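Local coordinates for probable protein phosphatase 2C 50 (Oryza sativa subsp. japonica, PDB 5ZCG) that probably removes phosphate groups from phosphoserine and phosphothreonine residues of proteins, as a magnesium-binding phosphatase of the PP2C family, at residues G5-R10 with A296-M301; S36-D41 with M94-M99; V106-F111 with P228-M233. The protein carries 5 engineered substitutions. All coordinates share one frame; numbering follows the deposited sequence.

Contact 1. Residues G5-R10 with A296-M301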
loop_
_atom_site.group_PDB
_atom_site.type_symbol
_atom_site.label_atom_id
_atom_site.label_comp_id
_atom_site.label_asym_id
_atom_site.label_seq_id
_atom_site.Cartn_x
_atom_site.Cartn_y
_atom_site.Cartn_z
ATOM N N GLY A 5 20.313 -5.494 11.727
ATOM C CA GLY A 5 19.987 -4.231 12.359
ATOM C C GLY A 5 18.828 -3.580 11.636
ATOM O O GLY A 5 18.622 -3.785 10.438
ATOM N N CYS A 6 18.068 -2.781 12.383
ATOM C CA CYS A 6 16.871 -2.139 11.852
ATOM C C CYS A 6 16.785 -0.710 12.365
ATOM O O CYS A 6 16.792 -0.484 13.579
ATOM C CB CYS A 6 15.611 -2.919 12.237
ATOM S SG CYS A 6 14.100 -2.235 11.525
ATOM N N ALA A 7 16.717 0.246 11.444
ATOM C CA ALA A 7 16.531 1.654 11.767
ATOM C C ALA A 7 15.297 2.174 11.043
ATOM O O ALA A 7 15.157 1.977 9.834
ATOM C CB ALA A 7 17.759 2.476 11.376
ATOM N N SER A 8 14.410 2.843 11.776
ATOM C CA SER A 8 13.187 3.375 11.192
ATOM C C SER A 8 12.830 4.715 11.825
ATOM O O SER A 8 13.032 4.916 13.025
ATOM C CB SER A 8 12.024 2.397 11.365
ATOM O OG SER A 8 11.413 2.593 12.625
ATOM N N THR A 9 12.307 5.627 11.007
ATOM C CA THR A 9 11.823 6.913 11.493
ATOM C C THR A 9 10.689 7.410 10.608
ATOM O O THR A 9 10.683 7.200 9.391
ATOM C CB THR A 9 12.933 7.977 11.542
ATOM O OG1 THR A 9 12.379 9.226 11.978
ATOM C CG2 THR A 9 13.573 8.170 10.166
ATOM N N ARG A 10 9.729 8.085 11.239
ATOM C CA ARG A 10 8.714 8.797 10.480
ATOM C C ARG A 10 9.323 9.917 9.646
ATOM O O ARG A 10 8.709 10.355 8.666
ATOM C CB ARG A 10 7.648 9.343 11.432
ATOM C CG ARG A 10 8.056 10.607 12.168
ATOM C CD ARG A 10 7.062 10.950 13.268
ATOM N NE ARG A 10 7.547 12.032 14.119
ATOM C CZ ARG A 10 7.588 13.310 13.753
ATOM N NH1 ARG A 10 7.171 13.671 12.545
ATOM N NH2 ARG A 10 8.045 14.229 14.592
ATOM N N ALA A 296 24.999 0.278 10.405
ATOM C CA ALA A 296 24.795 0.398 8.962
ATOM C C ALA A 296 23.382 0.879 8.642
ATOM O O ALA A 296 23.189 1.777 7.808
ATOM C CB ALA A 296 25.075 -0.942 8.280
ATOM N N ALA A 297 22.379 0.300 9.305
ATOM C CA ALA A 297 20.997 0.703 9.056
ATOM C C ALA A 297 20.748 2.138 9.509
ATOM O O ALA A 297 20.056 2.901 8.823
ATOM C CB ALA A 297 20.038 -0.265 9.753
ATOM N N ASP A 298 21.311 2.523 10.657
ATOM C CA ASP A 298 21.187 3.898 11.134
ATOM C C ASP A 298 21.828 4.875 10.160
ATOM O O ASP A 298 21.281 5.952 9.896
ATOM C CB ASP A 298 21.824 4.034 12.518
ATOM C CG ASP A 298 20.886 3.628 13.637
ATOM O OD1 ASP A 298 19.687 3.974 13.570
ATOM O OD2 ASP A 298 21.351 2.965 14.588
ATOM N N TYR A 299 23.000 4.523 9.627
ATOM C CA TYR A 299 23.659 5.386 8.656
ATOM C C TYR A 299 22.826 5.535 7.389
ATOM O O TYR A 299 22.717 6.636 6.846
ATOM C CB TYR A 299 25.048 4.836 8.332
ATOM C CG TYR A 299 26.011 5.857 7.767
ATOM C CD1 TYR A 299 25.931 6.254 6.442
ATOM C CD2 TYR A 299 27.007 6.417 8.561
ATOM C CE1 TYR A 299 26.806 7.177 5.918
ATOM C CE2 TYR A 299 27.891 7.345 8.046
ATOM C CZ TYR A 299 27.783 7.723 6.721
ATOM O OH TYR A 299 28.651 8.646 6.190
ATOM N N LEU A 300 22.231 4.441 6.899
ATOM C CA LEU A 300 21.403 4.543 5.693
ATOM C C LEU A 300 20.171 5.409 5.950
ATOM O O LEU A 300 19.803 6.248 5.119
ATOM C CB LEU A 300 20.993 3.151 5.207
ATOM C CG LEU A 300 22.079 2.419 4.406
ATOM C CD1 LEU A 300 21.678 0.979 4.103
ATOM C CD2 LEU A 300 22.444 3.162 3.121
ATOM N N MET A 301 19.518 5.214 7.101
ATOM C CA MET A 301 18.396 6.070 7.499
ATOM C C MET A 301 18.780 7.542 7.515
ATOM O O MET A 301 18.134 8.375 6.858
ATOM C CB MET A 301 17.885 5.635 8.880
ATOM C CG MET A 301 16.812 6.532 9.493
ATOM S SD MET A 301 15.900 5.728 10.829
ATOM C CE MET A 301 16.440 6.692 12.246
#
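The contact belongs to one outer layer of the PP2C alpha-beta-beta-alpha sandwich, where helix 291-306 lies on an edge strand of the five-stranded antiparallel sheet. The axes of strand 5-9 and helix 296-301 come within 6.8 Å and diverge by 27°, so the two elements run nearly alongside in the same direction. No hydrogen bond links the segments; they are joined by close packing. Alternation along the strand turns A7 and T9 to the helix and C6 and S8 to the other face of the sheet.

A7 sits at the centre. Its CB meets the backbone O of A297 at 3.5 Å and the carboxylate oxygen OD1 of D298 at 3.3 Å. The methyl CB of A297 lies 3.9 Å from A7 CB and also reaches the backbone of G5 and C6. These small residues let the helix backbone come close to the strand.

One turn on, M301 reaches across to the strand. Its CG is anti to the backbone N (chi1 174°), and the chain bends at chi3 (112°). SD rests over the peptide after A7, 3.4 Å from S8 N, and also lies 3.4 Å from T9 CG2. The methyl CE continues along T9 CB and CG2, the two side chains crossing obliquely. T9 OG1 takes no part, being hydrogen-bonded to G11 N.

Q294 adds a polar tie, bonding both D298 OD2 and C6 N. The T9 side chain is about 11 Å from a bound magnesium ion. On its inner side the strand pairs through G5, A7 and T9 with strand 313-319. L300 packs on V315 of that strand and on V263 of helix 257-274, which lies next to helix 291-306.

Contact 2. Residues S36-D41 with M94-M99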
loop_
_atom_site.group_PDB
_atom_site.type_symbol
_atom_site.label_atom_id
_atom_site.label_comp_id
_atom_site.label_asym_id
_atom_site.label_seq_id
_atom_site.Cartn_x
_atom_site.Cartn_y
_atom_site.Cartn_z
ATOM N N SER A 36 16.340 -31.975 -4.908
ATOM C CA SER A 36 15.406 -33.043 -5.226
ATOM C C SER A 36 15.506 -34.172 -4.203
ATOM O O SER A 36 16.529 -34.365 -3.539
ATOM C CB SER A 36 15.671 -33.588 -6.630
ATOM O OG SER A 36 16.702 -34.559 -6.610
ATOM N N ARG A 37 14.409 -34.925 -4.082
ATOM C CA ARG A 37 14.401 -36.084 -3.194
ATOM C C ARG A 37 15.383 -37.149 -3.670
ATOM O O ARG A 37 16.037 -37.812 -2.855
ATOM C CB ARG A 37 12.987 -36.657 -3.091
ATOM C CG ARG A 37 12.915 -38.005 -2.371
ATOM C CD ARG A 37 11.527 -38.621 -2.475
ATOM N NE ARG A 37 10.561 -37.980 -1.586
ATOM C CZ ARG A 37 9.319 -37.666 -1.940
ATOM N NH1 ARG A 37 8.892 -37.928 -3.167
ATOM N NH2 ARG A 37 8.504 -37.082 -1.070
ATOM N N ARG A 38 15.509 -37.313 -4.990
ATOM C CA ARG A 38 16.412 -38.319 -5.547
ATOM C C ARG A 38 17.863 -38.046 -5.156
ATOM O O ARG A 38 18.590 -38.956 -4.730
ATOM C CB ARG A 38 16.239 -38.349 -7.069
ATOM C CG ARG A 38 17.487 -38.670 -7.871
ATOM C CD ARG A 38 17.315 -38.240 -9.327
ATOM N NE ARG A 38 17.672 -36.837 -9.538
ATOM C CZ ARG A 38 16.867 -35.928 -10.080
ATOM N NH1 ARG A 38 15.645 -36.260 -10.474
ATOM N NH2 ARG A 38 17.290 -34.679 -10.230
ATOM N N ASP A 39 18.295 -36.786 -5.275
ATOM C CA ASP A 39 19.688 -36.445 -5.005
ATOM C C ASP A 39 20.033 -36.637 -3.533
ATOM O O ASP A 39 21.126 -37.111 -3.205
ATOM C CB ASP A 39 19.966 -35.012 -5.451
ATOM C CG ASP A 39 19.841 -34.840 -6.954
ATOM O OD1 ASP A 39 20.238 -35.773 -7.688
ATOM O OD2 ASP A 39 19.350 -33.783 -7.401
ATOM N N LEU A 40 19.115 -36.276 -2.631
ATOM C CA LEU A 40 19.376 -36.450 -1.205
ATOM C C LEU A 40 19.305 -37.918 -0.808
ATOM O O LEU A 40 20.073 -38.374 0.048
ATOM C CB LEU A 40 18.386 -35.634 -0.375
ATOM C CG LEU A 40 18.752 -34.186 -0.054
ATOM C CD1 LEU A 40 20.135 -34.096 0.580
ATOM C CD2 LEU A 40 18.683 -33.353 -1.300
ATOM N N ASP A 41 18.388 -38.674 -1.418
ATOM C CA ASP A 41 18.320 -40.102 -1.133
ATOM C C ASP A 41 19.568 -40.822 -1.618
ATOM O O ASP A 41 19.938 -41.861 -1.059
ATOM C CB ASP A 41 17.072 -40.716 -1.767
ATOM C CG ASP A 41 16.789 -42.111 -1.244
ATOM O OD1 ASP A 41 16.469 -42.242 -0.042
ATOM O OD2 ASP A 41 16.894 -43.079 -2.029
ATOM N N MET A 94 4.295 -36.339 -2.408
ATOM C CA MET A 94 4.494 -36.072 -3.827
ATOM C C MET A 94 5.855 -36.568 -4.289
ATOM O O MET A 94 6.754 -36.812 -3.484
ATOM C CB MET A 94 4.372 -34.572 -4.135
ATOM C CG MET A 94 3.026 -33.965 -3.781
ATOM S SD MET A 94 3.039 -32.168 -3.918
ATOM C CE MET A 94 1.763 -31.732 -2.738
ATOM N N GLY A 95 5.989 -36.725 -5.601
ATOM C CA GLY A 95 7.252 -37.085 -6.216
ATOM C C GLY A 95 8.114 -35.866 -6.456
ATOM O O GLY A 95 8.077 -34.893 -5.697
ATOM N N GLU A 96 8.883 -35.903 -7.543
ATOM C CA GLU A 96 9.693 -34.747 -7.896
ATOM C C GLU A 96 8.789 -33.561 -8.217
ATOM O O GLU A 96 7.636 -33.716 -8.632
ATOM C CB GLU A 96 10.620 -35.065 -9.068
ATOM C CG GLU A 96 11.745 -36.051 -8.733
ATOM C CD GLU A 96 12.459 -35.746 -7.418
ATOM O OE1 GLU A 96 12.665 -34.555 -7.095
ATOM O OE2 GLU A 96 12.828 -36.706 -6.709
ATOM N N VAL A 97 9.325 -32.366 -8.011
ATOM C CA VAL A 97 8.535 -31.146 -7.981
ATOM C C VAL A 97 9.307 -30.027 -8.666
ATOM O O VAL A 97 10.542 -30.005 -8.657
ATOM C CB VAL A 97 8.177 -30.798 -6.512
ATOM C CG1 VAL A 97 7.952 -29.310 -6.309
ATOM C CG2 VAL A 97 6.962 -31.600 -6.054
ATOM N N ASP A 98 8.572 -29.105 -9.287
ATOM C CA ASP A 98 9.184 -27.870 -9.756
ATOM C C ASP A 98 9.267 -26.935 -8.559
ATOM O O ASP A 98 8.239 -26.525 -8.009
ATOM C CB ASP A 98 8.354 -27.264 -10.888
ATOM C CG ASP A 98 8.973 -25.998 -11.485
ATOM O OD1 ASP A 98 9.557 -25.176 -10.746
ATOM O OD2 ASP A 98 8.861 -25.823 -12.717
ATOM N N MET A 99 10.492 -26.603 -8.151
ATOM C CA MET A 99 10.681 -25.929 -6.873
ATOM C C MET A 99 10.292 -24.461 -6.943
ATOM O O MET A 99 9.666 -23.938 -6.012
ATOM C CB MET A 99 12.131 -26.061 -6.431
ATOM C CG MET A 99 12.579 -27.486 -6.317
ATOM S SD MET A 99 14.253 -27.604 -5.697
ATOM C CE MET A 99 14.046 -29.041 -4.685
#
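R37 and E96 reach across this surface contact from its two sides. The R37 chain starts anti to the backbone N and bends at chi3 (-76°), which brings the edge of its guanidinium to the backbone O of M94. NH1 makes a very short bond of 2.4 Å to M94 O, in the carbonyl plane and on a lone pair. NH2 adds a weak second bond to the same oxygen, so two N-H groups grip it.

E96 bends at chi2 and lays its carboxylate against the start of helix 37-41. OE2 accepts from R38 N at 3.2 Å, met from above the carboxylate plane. OE1 touches S36 CB at 3.2 Å. The helix end and nearby arginines would probably favour the charged form of E96.

S36 shapes that helix end. It is the N-cap residue, and its OG accepts from D39 N at 3.0 Å, nearly straight at 163°. M99 CE touches S36 N at 3.7 Å.

Farther out, a salt bridge to D48 engages R37 NH2, and R32 NH1 bonds G95 O. The contact ties short helix 37-41 to the loop joining helices 67-91 and 99-118.

Contact 3. Residues V106-F111 with P228-M233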
loop_
_atom_site.group_PDB
_atom_site.type_symbol
_atom_site.label_atom_id
_atom_site.label_comp_id
_atom_site.label_asym_id
_atom_site.label_seq_id
_atom_site.Cartn_x
_atom_site.Cartn_y
_atom_site.Cartn_z
ATOM N N VAL A 106 3.530 -20.891 -2.547
ATOM C CA VAL A 106 3.418 -20.720 -1.103
ATOM C C VAL A 106 3.451 -19.235 -0.741
ATOM O O VAL A 106 2.653 -18.768 0.085
ATOM C CB VAL A 106 4.500 -21.541 -0.365
ATOM C CG1 VAL A 106 5.900 -20.987 -0.597
ATOM C CG2 VAL A 106 4.195 -21.605 1.125
ATOM N N PHE A 107 4.299 -18.447 -1.413
ATOM C CA PHE A 107 4.314 -17.018 -1.102
ATOM C C PHE A 107 3.059 -16.319 -1.621
ATOM O O PHE A 107 2.507 -15.439 -0.944
ATOM C CB PHE A 107 5.574 -16.367 -1.665
ATOM C CG PHE A 107 6.733 -16.372 -0.709
ATOM C CD1 PHE A 107 6.683 -15.631 0.463
ATOM C CD2 PHE A 107 7.864 -17.113 -0.979
ATOM C CE1 PHE A 107 7.741 -15.635 1.340
ATOM C CE2 PHE A 107 8.927 -17.122 -0.098
ATOM C CZ PHE A 107 8.864 -16.380 1.062
ATOM N N THR A 108 2.579 -16.705 -2.807
ATOM C CA THR A 108 1.360 -16.115 -3.350
ATOM C C THR A 108 0.174 -16.386 -2.436
ATOM O O THR A 108 -0.613 -15.479 -2.137
ATOM C CB THR A 108 1.099 -16.664 -4.755
ATOM O OG1 THR A 108 2.087 -16.155 -5.659
ATOM C CG2 THR A 108 -0.291 -16.267 -5.246
ATOM N N LYS A 109 0.041 -17.635 -1.971
ATOM C CA LYS A 109 -1.061 -17.997 -1.089
ATOM C C LYS A 109 -0.944 -17.311 0.265
ATOM O O LYS A 109 -1.954 -16.891 0.836
ATOM C CB LYS A 109 -1.116 -19.519 -0.913
ATOM C CG LYS A 109 -2.026 -20.246 -1.904
ATOM C CD LYS A 109 -1.634 -19.954 -3.346
ATOM C CE LYS A 109 -2.806 -20.116 -4.301
ATOM N NZ LYS A 109 -2.574 -19.376 -5.576
ATOM N N CYS A 110 0.276 -17.180 0.799
ATOM C CA CYS A 110 0.439 -16.478 2.070
ATOM C C CYS A 110 0.030 -15.011 1.946
ATOM O O CYS A 110 -0.741 -14.493 2.769
ATOM C CB CYS A 110 1.886 -16.602 2.548
ATOM S SG CYS A 110 2.385 -15.358 3.769
ATOM N N PHE A 111 0.530 -14.327 0.910
ATOM C CA PHE A 111 0.188 -12.918 0.722
ATOM C C PHE A 111 -1.307 -12.745 0.470
ATOM O O PHE A 111 -1.932 -11.808 0.989
ATOM C CB PHE A 111 1.003 -12.326 -0.430
ATOM C CG PHE A 111 2.385 -11.852 -0.030
ATOM C CD1 PHE A 111 3.158 -12.581 0.863
ATOM C CD2 PHE A 111 2.909 -10.680 -0.556
ATOM C CE1 PHE A 111 4.427 -12.147 1.229
ATOM C CE2 PHE A 111 4.179 -10.240 -0.196
ATOM C CZ PHE A 111 4.938 -10.973 0.697
ATOM N N PRO A 228 -2.511 -8.409 -4.629
ATOM C CA PRO A 228 -1.522 -8.727 -3.594
ATOM C C PRO A 228 -0.578 -9.848 -3.991
ATOM O O PRO A 228 -0.070 -10.566 -3.123
ATOM C CB PRO A 228 -2.398 -9.137 -2.412
ATOM C CG PRO A 228 -3.588 -9.833 -3.083
ATOM C CD PRO A 228 -3.750 -9.206 -4.466
ATOM N N LYS A 229 -0.316 -9.998 -5.286
ATOM C CA LYS A 229 0.455 -11.138 -5.763
ATOM C C LYS A 229 1.934 -10.789 -5.751
ATOM O O LYS A 229 2.336 -9.831 -6.425
ATOM C CB LYS A 229 0.030 -11.541 -7.163
ATOM C CG LYS A 229 0.983 -12.528 -7.828
ATOM C CD LYS A 229 0.244 -13.525 -8.700
ATOM C CE LYS A 229 1.198 -14.482 -9.399
ATOM N NZ LYS A 229 1.763 -15.493 -8.464
ATOM N N PRO A 230 2.771 -11.529 -5.034
ATOM C CA PRO A 230 4.189 -11.180 -4.955
ATOM C C PRO A 230 4.980 -11.777 -6.111
ATOM O O PRO A 230 4.581 -12.758 -6.743
ATOM C CB PRO A 230 4.622 -11.810 -3.625
ATOM C CG PRO A 230 3.755 -13.030 -3.505
ATOM C CD PRO A 230 2.439 -12.698 -4.199
ATOM N N GLU A 231 6.100 -11.125 -6.407
ATOM C CA GLU A 231 7.118 -11.679 -7.284
ATOM C C GLU A 231 8.205 -12.289 -6.409
ATOM O O GLU A 231 8.668 -11.655 -5.451
ATOM C CB GLU A 231 7.698 -10.613 -8.215
ATOM C CG GLU A 231 7.023 -10.568 -9.579
ATOM C CD GLU A 231 7.464 -9.381 -10.421
ATOM O OE1 GLU A 231 8.673 -9.274 -10.722
ATOM O OE2 GLU A 231 6.596 -8.553 -10.779
ATOM N N VAL A 232 8.583 -13.524 -6.721
ATOM C CA VAL A 232 9.449 -14.330 -5.870
ATOM C C VAL A 232 10.773 -14.589 -6.577
ATOM O O VAL A 232 10.812 -14.855 -7.784
ATOM C CB VAL A 232 8.750 -15.650 -5.487
ATOM C CG1 VAL A 232 9.608 -16.477 -4.526
ATOM C CG2 VAL A 232 7.379 -15.357 -4.880
ATOM N N MET A 233 11.861 -14.511 -5.816
ATOM C CA MET A 233 13.198 -14.817 -6.302
ATOM C C MET A 233 13.886 -15.741 -5.308
ATOM O O MET A 233 13.846 -15.494 -4.098
ATOM C CB MET A 233 14.017 -13.537 -6.504
ATOM C CG MET A 233 15.064 -13.629 -7.605
ATOM S SD MET A 233 15.816 -12.026 -7.975
ATOM C CE MET A 233 14.395 -11.095 -8.538
HETATM O O HOH W 1 -0.992 -13.379 -3.735
#
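Helix 106-111 lies against the loop that leads into strand 231-233, with the CA atoms of T108 and K229 5.6 Å apart and those of F111 and P228 6.3 Å apart. P230 is the central side chain. Its ring fits against the helix backbone, CG at 3.7 Å from F107 O and CD beside T108 CA. Its CB stands over one face of the F111 ring, 4.1 Å from the centroid and 29° off the normal, a CH-pi contact. The carbonyl O of P228 comes to the edge of the same ring, so F111 is met on two sides. V232 CG2 touches F107 CB at 3.8 Å, and the two side chains cross obliquely.

K229 closes the exposed side. Its chain curls back with bends at chi2 and chi4, and NZ donates to T108 OG1 at 2.9 Å. That hydroxyl also bonds D104 O within the helix. Beside these groups a water donates to T108 O, at 2.7 Å, and to P228 O.

The interface thus grades from aromatic and proline carbons inside to polar bonds outside. T108 OG1 must give its proton to D104 O, and the bridging water spends both protons on carbonyls.

How the contacts relate
Contact 1 joins parts of the chain near its two ends, and contacts 2 and 3 fall within the chain it spans. Contact 2 closes before contact 3 opens. Contact 1 belongs to the five-stranded sheet and its outer helix 291-306. Contact 3 lies on the other side of the chain's centre, where helix 99-118 packs on the second sheet; the two centres are 26 Å apart. Contact 2 is the most peripheral, its centre 41 Å from that of contact 1 and 22 Å from that of contact 3. M99 of contact 2 begins helix 99-118, which contact 3 uses further along. Together they sample both helical layers and an outlying loop.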